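Local coordinates for universal stress protein A-like protein (Arabidopsis thaliana, PDB 2GM3) that binds AMP and belongs to the universal stress protein family, though its cellular role has not been established, at residues Phe91-Cys96 and Cys103-Lys108. Residues are numbered along the deposited sequence; the frame is centred on the assembly and turned at random.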
loop_
_atom_site.group_PDB
_atom_site.type_symbol
_atom_site.label_atom_id
_atom_site.label_comp_id
_atom_site.label_asym_id
_atom_site.label_seq_id
_atom_site.Cartn_x
_atom_site.Cartn_y
_atom_site.Cartn_z
ATOM N N PHE A 91 -12.586 12.431 14.459
ATOM C CA PHE A 91 -11.357 11.950 15.093
ATOM C C PHE A 91 -10.143 12.091 14.171
ATOM O O PHE A 91 -9.140 12.639 14.583
ATOM C CB PHE A 91 -11.472 10.515 15.644
ATOM C CG PHE A 91 -10.148 9.942 16.094
ATOM C CD1 PHE A 91 -9.681 10.162 17.393
ATOM C CD2 PHE A 91 -9.350 9.186 15.203
ATOM C CE1 PHE A 91 -8.429 9.640 17.812
ATOM C CE2 PHE A 91 -8.100 8.667 15.609
ATOM C CZ PHE A 91 -7.649 8.886 16.911
ATOM N N PHE A 92 -10.272 11.676 12.919
ATOM C CA PHE A 92 -9.144 11.714 11.986
ATOM C C PHE A 92 -8.842 13.091 11.441
ATOM O O PHE A 92 -7.690 13.411 11.178
ATOM C CB PHE A 92 -9.344 10.717 10.838
ATOM C CG PHE A 92 -9.261 9.291 11.275
ATOM C CD1 PHE A 92 -10.420 8.570 11.552
ATOM C CD2 PHE A 92 -8.024 8.660 11.418
ATOM C CE1 PHE A 92 -10.352 7.230 11.952
ATOM C CE2 PHE A 92 -7.938 7.320 11.823
ATOM C CZ PHE A 92 -9.098 6.601 12.101
ATOM N N VAL A 93 -9.880 13.909 11.303
ATOM C CA VAL A 93 -9.730 15.261 10.818
ATOM C C VAL A 93 -8.974 16.076 11.881
ATOM O O VAL A 93 -8.111 16.896 11.558
ATOM C CB VAL A 93 -11.106 15.809 10.392
ATOM C CG1 VAL A 93 -11.157 17.390 10.328
ATOM C CG2 VAL A 93 -11.513 15.143 9.066
ATOM N N ASN A 94 -9.251 15.799 13.146
ATOM C CA ASN A 94 -8.519 16.448 14.223
ATOM C C ASN A 94 -7.058 16.053 14.206
ATOM O O ASN A 94 -6.191 16.898 14.416
ATOM C CB ASN A 94 -9.163 16.164 15.564
ATOM C CG ASN A 94 -10.311 17.105 15.857
ATOM O OD1 ASN A 94 -10.121 18.308 15.942
ATOM N ND2 ASN A 94 -11.499 16.564 16.033
ATOM N N LYS A 95 -6.811 14.766 13.920
ATOM C CA LYS A 95 -5.467 14.196 13.859
ATOM C C LYS A 95 -4.652 14.862 12.751
ATOM O O LYS A 95 -3.490 15.201 12.953
ATOM C CB LYS A 95 -5.536 12.684 13.630
ATOM C CG LYS A 95 -6.016 11.818 14.817
ATOM C CD LYS A 95 -5.181 12.010 16.083
ATOM C CE LYS A 95 -5.975 12.723 17.161
ATOM N NZ LYS A 95 -5.299 12.640 18.505
ATOM N N CYS A 96 -5.293 15.070 11.602
ATOM C CA CYS A 96 -4.719 15.803 10.482
ATOM C C CYS A 96 -4.448 17.274 10.765
ATOM O O CYS A 96 -3.380 17.810 10.414
ATOM C CB CYS A 96 -5.651 15.683 9.292
ATOM S SG CYS A 96 -5.631 14.019 8.648
ATOM N N CYS A 103 -6.766 17.725 4.730
ATOM C CA CYS A 103 -7.608 16.561 4.606
ATOM C C CYS A 103 -9.005 16.889 4.118
ATOM O O CYS A 103 -9.471 18.021 4.217
ATOM C CB CYS A 103 -7.696 15.803 5.943
ATOM S SG CYS A 103 -8.436 16.717 7.270
ATOM N N GLU A 104 -9.656 15.872 3.588
ATOM C CA GLU A 104 -11.057 15.903 3.256
ATOM C C GLU A 104 -11.659 14.633 3.779
ATOM O O GLU A 104 -11.098 13.560 3.604
ATOM C CB GLU A 104 -11.231 15.951 1.754
ATOM C CG GLU A 104 -10.837 17.280 1.192
ATOM C CD GLU A 104 -11.413 17.533 -0.195
ATOM O OE1 GLU A 104 -11.571 16.582 -0.996
ATOM O OE2 GLU A 104 -11.708 18.701 -0.477
ATOM N N ALA A 105 -12.810 14.732 4.418
ATOM C CA ALA A 105 -13.411 13.537 4.988
ATOM C C ALA A 105 -14.877 13.504 4.648
ATOM O O ALA A 105 -15.557 14.518 4.724
ATOM C CB ALA A 105 -13.211 13.505 6.495
ATOM N N TRP A 106 -15.358 12.326 4.258
ATOM C CA TRP A 106 -16.775 12.182 3.963
ATOM C C TRP A 106 -17.236 10.749 4.134
ATOM O O TRP A 106 -16.423 9.814 4.330
ATOM C CB TRP A 106 -17.080 12.682 2.568
ATOM C CG TRP A 106 -16.559 11.801 1.539
ATOM C CD1 TRP A 106 -17.251 10.869 0.847
ATOM C CD2 TRP A 106 -15.210 11.732 1.077
ATOM N NE1 TRP A 106 -16.427 10.215 -0.004
ATOM C CE2 TRP A 106 -15.165 10.731 0.098
ATOM C CE3 TRP A 106 -14.037 12.435 1.386
ATOM C CZ2 TRP A 106 -13.982 10.397 -0.599
ATOM C CZ3 TRP A 106 -12.862 12.115 0.687
ATOM C CH2 TRP A 106 -12.845 11.092 -0.284
ATOM N N ILE A 107 -18.554 10.595 4.038
ATOM C CA ILE A 107 -19.215 9.330 4.231
ATOM C C ILE A 107 -19.947 8.957 2.956
ATOM O O ILE A 107 -20.556 9.807 2.320
ATOM C CB ILE A 107 -20.201 9.446 5.404
ATOM C CG1 ILE A 107 -19.397 9.669 6.699
ATOM C CG2 ILE A 107 -21.092 8.187 5.476
ATOM C CD1 ILE A 107 -20.185 9.968 7.966
ATOM N N LYS A 108 -19.835 7.688 2.572
ATOM C CA LYS A 108 -20.651 7.103 1.530
ATOM C C LYS A 108 -21.405 5.927 2.123
ATOM O O LYS A 108 -21.009 5.392 3.159
ATOM C CB LYS A 108 -19.758 6.665 0.372
ATOM C CG LYS A 108 -19.187 7.826 -0.439
ATOM C CD LYS A 108 -20.245 8.466 -1.340
ATOM C CE LYS A 108 -19.691 9.674 -2.061
ATOM N NZ LYS A 108 -20.784 10.441 -2.762
#
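With chi1 at 63°, the SG of Cys103 sits between its own backbone N and carbonyl carbon and leans toward the helix, while in Val93 the branch anti to the carbonyl carbon and beside the backbone N, CG2, makes the closer approach to the strand. Cys103 SG rests 3.6 Å from Cys96 CB and 3.9 Å from Val93 CG2, thus touching two residues one helical turn apart. The two cysteines lie alongside each other without a disulfide, their SG atoms 4.1 Å apart. Two residues further along the strand, Ala105 offers its CB methyl to Val93 CG2 at 3.5 Å. No hydrogen bond crosses the contact, which is small and purely apolar. Glu104, between the two touching strand residues, points to the other side of the sheet, where Trp106 and Lys108 pack on helix 112-123. Val93 also touches Leu50 of the adjacent strand 46-54, and Cys96 touches Phe31 of helix 25-39. Segments 91-96 and 103-108 run almost exactly antiparallel, at 178°, their axes 8.9 Å apart at closest approach. This is the helix-to-strand half of a beta-alpha-beta crossover, packing a helix against the strand at the edge, within this chain, of the parallel 3-2-1-4-5 sheet in the Rossmann-like universal stress protein fold.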